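Local coordinates for protein amidohydrolase (PDB 4DZH) that binds zinc and probably deaminates adenosine-type substrates such as 5'-methylthioadenosine, as an amidohydrolase of the ATZ/TRZ family, at residues P106-A109 and A110-P114; P300-A303 and L304-S308; T352-A355 and A356-G360. All blocks are in the same frame, centred on the assembly; numbering follows the deposited sequence.

Contact 1 of 3, residues P106-A109 and A110-P114; sequences PVEA and AVIGP
Ile112 lies alongside Glu108 at the C-terminal end of helix 96-111, and the two side chains point the same way. CB and CG1 of Ile112 both pass close to the carbonyl oxygen of Glu108. CG1 is placed anti to its own carbonyl carbon (chi1 -77°), and CD1 continues extended from it. Ile112 CD1 therefore reaches the aliphatic part of the glutamate, 3.8 Å from Glu108 CB, and also lies near CG and CD. The carboxylate continues past this methyl, and Glu108 OE2 is hydrogen-bonded to the hydroxyl of Tyr140. The Tyr140 side chain also touches Ile112. The glutamate side chain is about 6 Å from that of His81, a zinc ligand.

Glu108 O accepts two backbone bonds. Ile112 N bonds to Glu108 O at 2.7 Å. Val111 N reaches Glu108 O at 3.2 Å, from well above the carbonyl plane. Nearby, Val107 CG1 and Val111 CG2 are a loose apolar pair, 4.3 Å apart. These two valines face helix 431-447, where they touch Ile445 and Trp441.

The chemistry splits Glu108 into two parts. Its methylenes pack on isoleucine, while its acid end is held by a tyrosine.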
loop_
_atom_site.group_PDB
_atom_site.type_symbol
_atom_site.label_atom_id
_atom_site.label_comp_id
_atom_site.label_asym_id
_atom_site.label_seq_id
_atom_site.Cartn_x
_atom_site.Cartn_y
_atom_site.Cartn_z
ATOM N N PRO A 106 0.607 4.684 28.364
ATOM C CA PRO A 106 -0.395 5.324 29.234
ATOM C C PRO A 106 -1.845 5.144 28.765
ATOM O O PRO A 106 -2.747 5.032 29.603
ATOM C CB PRO A 106 -0.017 6.812 29.185
ATOM C CG PRO A 106 1.409 6.829 28.717
ATOM C CD PRO A 106 1.569 5.659 27.814
ATOM N N VAL A 107 -2.087 5.119 27.459
ATOM C CA VAL A 107 -3.442 4.847 27.008
ATOM C C VAL A 107 -3.840 3.408 27.324
ATOM O O VAL A 107 -4.928 3.169 27.852
ATOM C CB VAL A 107 -3.643 5.162 25.516
ATOM C CG1 VAL A 107 -4.991 4.663 25.059
ATOM C CG2 VAL A 107 -3.570 6.637 25.317
ATOM N N GLU A 108 -2.963 2.456 27.018
ATOM C CA GLU A 108 -3.237 1.044 27.318
ATOM C C GLU A 108 -3.500 0.837 28.809
ATOM O O GLU A 108 -4.407 0.087 29.191
ATOM C CB GLU A 108 -2.074 0.143 26.893
ATOM C CG GLU A 108 -2.027 -0.156 25.407
ATOM C CD GLU A 108 -0.972 -1.199 25.055
ATOM O OE1 GLU A 108 0.072 -1.258 25.743
ATOM O OE2 GLU A 108 -1.193 -1.970 24.093
ATOM N N ALA A 109 -2.694 1.491 29.641
ATOM C CA ALA A 109 -2.838 1.386 31.089
ATOM C C ALA A 109 -4.237 1.840 31.500
ATOM O O ALA A 109 -4.855 1.272 32.413
ATOM C CB ALA A 109 -1.786 2.233 31.779
ATOM N N ALA A 110 -4.743 2.846 30.802
ATOM C CA ALA A 110 -6.014 3.438 31.162
ATOM C C ALA A 110 -7.193 2.619 30.662
ATOM O O ALA A 110 -8.252 2.636 31.267
ATOM C CB ALA A 110 -6.092 4.866 30.639
ATOM N N VAL A 111 -7.014 1.897 29.557
ATOM C CA VAL A 111 -8.152 1.255 28.883
ATOM C C VAL A 111 -8.121 -0.266 28.830
ATOM O O VAL A 111 -9.162 -0.881 28.581
ATOM C CB VAL A 111 -8.340 1.757 27.412
ATOM C CG1 VAL A 111 -8.501 3.271 27.355
ATOM C CG2 VAL A 111 -7.185 1.267 26.494
ATOM N N ILE A 112 -6.963 -0.892 29.025
ATOM C CA ILE A 112 -6.900 -2.350 28.885
ATOM C C ILE A 112 -7.808 -3.072 29.906
ATOM O O ILE A 112 -7.822 -2.761 31.098
ATOM C CB ILE A 112 -5.445 -2.919 28.905
ATOM C CG1 ILE A 112 -4.747 -2.691 27.559
ATOM C CG2 ILE A 112 -5.447 -4.411 29.094
ATOM C CD1 ILE A 112 -3.348 -3.347 27.469
ATOM N N GLY A 113 -8.579 -4.022 29.393
ATOM C CA GLY A 113 -9.460 -4.848 30.218
ATOM C C GLY A 113 -10.263 -5.716 29.265
ATOM O O GLY A 113 -10.093 -5.644 28.033
ATOM N N PRO A 114 -11.174 -6.533 29.806
ATOM C CA PRO A 114 -11.852 -7.453 28.882
ATOM C C PRO A 114 -12.729 -6.800 27.823
ATOM O O PRO A 114 -12.820 -7.315 26.708
ATOM C CB PRO A 114 -12.734 -8.313 29.811
ATOM C CG PRO A 114 -12.173 -8.147 31.136
ATOM C CD PRO A 114 -11.468 -6.826 31.217
#

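Contact 2 of 3, residues P300-A303 and L304-S308; sequences PACA and LQRAS
Cys302 and Arg306 meet one turn apart on the short helix 301-306. The sulfur of Cys302 swings out anti to the backbone N (chi1 178°), which carries it out beside Arg306. Arg306 starts differently. Its CG stands anti to the carbonyl carbon, and the chain then runs extended from CG to NE. This straight arm passes alongside the cysteine. Arg306 CD is 3.6 Å from Cys302 SG. SG then sits over one face of the guanidinium, 3.3 Å above the plane and offset toward the rim. The closest atom of the group is Arg306 NE, 3.4 Å from Cys302 SG. Beyond the sulfur, Arg306 NH1 forms a salt bridge with Asp343, and NH2 is hydrogen-bonded to Thr345.

Leu304 turns to another side of the helix. Leu304 CG lies 3.5 Å from Pro300 O. The isobutyl group packs on Ile274 of helix 271-280 and Val284 of strand 283-286. Ala303 and Ala307 also touch Ile274.

The backbone is regular at the start. Leu304 N bonds to Pro300 O at 3.0 Å, and Arg306 N bonds to Cys302 O at the same length. Ala307 N gives a weak bond to Ala303 O. Ser308, with positive phi, is the C-prime residue of a Schellman motif that ends the helix.

The sulfur gives Arg306 a soft, polarisable surface on one face, while its nitrogens hold an acid and a hydroxyl. Together these contacts should limit rotation of the guanidinium.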
loop_
_atom_site.group_PDB
_atom_site.type_symbol
_atom_site.label_atom_id
_atom_site.label_comp_id
_atom_site.label_asym_id
_atom_site.label_seq_id
_atom_site.Cartn_x
_atom_site.Cartn_y
_atom_site.Cartn_z
ATOM N N PRO A 300 16.147 -8.574 6.351
ATOM C CA PRO A 300 16.716 -9.119 5.098
ATOM C C PRO A 300 15.871 -10.258 4.597
ATOM O O PRO A 300 16.256 -11.439 4.615
ATOM C CB PRO A 300 18.107 -9.608 5.517
ATOM C CG PRO A 300 18.003 -9.840 6.989
ATOM C CD PRO A 300 16.923 -8.939 7.546
ATOM N N ALA A 301 14.649 -9.903 4.161
ATOM C CA ALA A 301 13.697 -10.932 3.802
ATOM C C ALA A 301 14.161 -11.820 2.668
ATOM O O ALA A 301 13.912 -13.030 2.685
ATOM C CB ALA A 301 12.328 -10.302 3.483
ATOM N N CYS A 302 14.811 -11.238 1.661
ATOM C CA CYS A 302 15.300 -12.047 0.563
ATOM C C CYS A 302 16.391 -13.010 1.069
ATOM O O CYS A 302 16.408 -14.188 0.713
ATOM C CB CYS A 302 15.863 -11.175 -0.546
ATOM S SG CYS A 302 16.537 -12.155 -1.895
ATOM N N ALA A 303 17.273 -12.501 1.921
ATOM C CA ALA A 303 18.349 -13.363 2.438
ATOM C C ALA A 303 17.781 -14.554 3.209
ATOM O O ALA A 303 18.255 -15.699 3.054
ATOM C CB ALA A 303 19.322 -12.568 3.298
ATOM N N LEU A 304 16.763 -14.293 4.028
ATOM C CA LEU A 304 16.174 -15.326 4.856
ATOM C C LEU A 304 15.468 -16.325 3.981
ATOM O O LEU A 304 15.562 -17.522 4.212
ATOM C CB LEU A 304 15.150 -14.714 5.820
ATOM C CG LEU A 304 15.716 -13.920 7.000
ATOM C CD1 LEU A 304 14.667 -13.012 7.622
ATOM C CD2 LEU A 304 16.204 -14.910 8.070
ATOM N N GLN A 305 14.717 -15.833 2.981
ATOM C CA GLN A 305 13.961 -16.746 2.162
ATOM C C GLN A 305 14.921 -17.675 1.375
ATOM O O GLN A 305 14.711 -18.883 1.309
ATOM C CB GLN A 305 12.993 -15.953 1.255
ATOM C CG GLN A 305 12.078 -16.823 0.440
ATOM C CD GLN A 305 12.725 -17.196 -0.865
ATOM O OE1 GLN A 305 13.482 -16.408 -1.440
ATOM N NE2 GLN A 305 12.452 -18.404 -1.338
ATOM N N ARG A 306 15.979 -17.114 0.811
ATOM C CA ARG A 306 16.863 -17.946 0.011
ATOM C C ARG A 306 17.713 -18.876 0.865
ATOM O O ARG A 306 18.249 -19.868 0.369
ATOM C CB ARG A 306 17.718 -17.114 -0.927
ATOM C CG ARG A 306 16.815 -16.357 -1.920
ATOM C CD ARG A 306 17.565 -15.423 -2.833
ATOM N NE ARG A 306 16.677 -14.946 -3.900
ATOM C CZ ARG A 306 17.021 -14.041 -4.809
ATOM N NH1 ARG A 306 18.243 -13.503 -4.783
ATOM N NH2 ARG A 306 16.146 -13.670 -5.747
ATOM N N ALA A 307 17.790 -18.598 2.164
ATOM C CA ALA A 307 18.517 -19.495 3.058
ATOM C C ALA A 307 17.586 -20.553 3.631
ATOM O O ALA A 307 17.950 -21.306 4.538
ATOM C CB ALA A 307 19.167 -18.711 4.152
ATOM N N SER A 308 16.374 -20.597 3.074
ATOM C CA SER A 308 15.347 -21.554 3.459
ATOM C C SER A 308 14.806 -21.325 4.873
ATOM O O SER A 308 14.305 -22.255 5.511
ATOM C CB SER A 308 15.822 -23.012 3.295
ATOM O OG SER A 308 15.972 -23.359 1.920
#

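Contact 3 of 3, residues T352-A355 and A356-G360; sequences TLRA and ATLGG
Arg354 and Leu358 run side by side from one flank of helix 349-363 and point the same way. The leucine methyl CD2 lies over one face of the guanidinium, 3.5 Å above its plane and offset toward the rim. Leu358 CD2 is 3.7 Å from Arg354 CZ and equally far from both terminal nitrogens. Arg354 leaves the helix with CG anti to the backbone N and stays extended to NE. A turn at the last torsion (chi4 89°) sets the flat group across the chain, with its face to the methyl. Arg354 NH2 forms a salt bridge with Glu27.

The Thr357 hydroxyl reaches back to the preceding turn. With chi1 at 49°, OG1 sits between the backbone N and the carbonyl carbon. Thr357 OG1 donates to Leu353 O at 2.9 Å. The Thr357 side chain also touches Pro73 and Leu75 of strand 69-80.

The helix widens locally at 356-359. Arg354 O is 2.8 Å from Gly359 N, in a nearly straight bond (175°). Thr357 N also bonds to Arg354 O, at 3.1 Å, from the opposite face of the carbonyl plane. Gly359 CA lies 3.6 Å from Ala355 O. Bonding from residue i+5 back to i is the signature of a pi-type turn, here set within a buried helix beside strand 69-80 of the TIM-barrel fold.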
loop_
_atom_site.group_PDB
_atom_site.type_symbol
_atom_site.label_atom_id
_atom_site.label_comp_id
_atom_site.label_asym_id
_atom_site.label_seq_id
_atom_site.Cartn_x
_atom_site.Cartn_y
_atom_site.Cartn_z
ATOM N N THR A 352 6.187 -14.261 -2.501
ATOM C CA THR A 352 5.550 -13.392 -1.511
ATOM C C THR A 352 4.171 -13.951 -1.129
ATOM O O THR A 352 3.806 -13.995 0.056
ATOM C CB THR A 352 5.419 -11.929 -2.031
ATOM O OG1 THR A 352 6.718 -11.374 -2.314
ATOM C CG2 THR A 352 4.752 -11.092 -0.963
ATOM N N LEU A 353 3.372 -14.339 -2.125
ATOM C CA LEU A 353 2.068 -14.912 -1.844
ATOM C C LEU A 353 2.207 -16.204 -1.010
ATOM O O LEU A 353 1.380 -16.470 -0.113
ATOM C CB LEU A 353 1.259 -15.126 -3.134
ATOM C CG LEU A 353 -0.199 -15.515 -2.818
ATOM C CD1 LEU A 353 -0.993 -14.350 -2.182
ATOM C CD2 LEU A 353 -0.904 -15.932 -4.092
ATOM N N ARG A 354 3.268 -16.967 -1.285
ATOM C CA ARG A 354 3.539 -18.175 -0.496
ATOM C C ARG A 354 3.747 -17.826 0.981
ATOM O O ARG A 354 3.160 -18.460 1.851
ATOM C CB ARG A 354 4.764 -18.900 -1.059
ATOM C CG ARG A 354 5.048 -20.282 -0.395
ATOM C CD ARG A 354 6.078 -21.041 -1.220
ATOM N NE ARG A 354 6.468 -22.370 -0.675
ATOM C CZ ARG A 354 5.815 -23.492 -0.980
ATOM N NH1 ARG A 354 4.731 -23.414 -1.750
ATOM N NH2 ARG A 354 6.239 -24.706 -0.515
ATOM N N ALA A 355 4.572 -16.814 1.251
ATOM C CA ALA A 355 4.820 -16.341 2.607
ATOM C C ALA A 355 3.519 -15.921 3.299
ATOM O O ALA A 355 3.284 -16.244 4.479
ATOM C CB ALA A 355 5.839 -15.237 2.617
ATOM N N ALA A 356 2.670 -15.191 2.564
ATOM C CA ALA A 356 1.404 -14.707 3.101
ATOM C C ALA A 356 0.372 -15.791 3.433
ATOM O O ALA A 356 -0.633 -15.520 4.131
ATOM C CB ALA A 356 0.777 -13.712 2.109
ATOM N N THR A 357 0.589 -17.029 2.949
ATOM C CA THR A 357 -0.399 -18.079 3.156
ATOM C C THR A 357 0.281 -19.253 3.844
ATOM O O THR A 357 0.232 -19.352 5.066
ATOM C CB THR A 357 -1.041 -18.533 1.822
ATOM O OG1 THR A 357 -0.006 -18.801 0.843
ATOM C CG2 THR A 357 -1.995 -17.414 1.327
ATOM N N LEU A 358 0.938 -20.093 3.047
ATOM C CA LEU A 358 1.610 -21.292 3.553
ATOM C C LEU A 358 2.752 -20.952 4.513
ATOM O O LEU A 358 2.945 -21.683 5.508
ATOM C CB LEU A 358 2.144 -22.122 2.391
ATOM C CG LEU A 358 2.663 -23.505 2.818
ATOM C CD1 LEU A 358 1.563 -24.335 3.476
ATOM C CD2 LEU A 358 3.254 -24.155 1.598
ATOM N N GLY A 359 3.520 -19.873 4.270
ATOM C CA GLY A 359 4.580 -19.488 5.208
ATOM C C GLY A 359 4.009 -19.143 6.590
ATOM O O GLY A 359 4.496 -19.566 7.655
ATOM N N GLY A 360 2.940 -18.367 6.597
ATOM C CA GLY A 360 2.262 -18.079 7.845
ATOM C C GLY A 360 1.664 -19.323 8.481
ATOM O O GLY A 360 1.776 -19.493 9.681
#

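Each contact joins neighbouring turns within its own helix, but they differ in burial. Contact 1 lies at the surface, contact 2 is partly buried, and contact 3 is in the core. Contacts 2 and 3 are close but do not touch, with centres about 13 Å apart. Contact 1 is far from both and lies across the chain's centre from contact 2. Contacts 1 and 2 fall at helix ends, whereas contact 3 spans a widened turn within a helix. Each pairs a charged side chain with a less polar one. In contact 1 the acid's methylenes do the touching; in contacts 2 and 3 a guanidinium face is covered, by sulfur and by methyl.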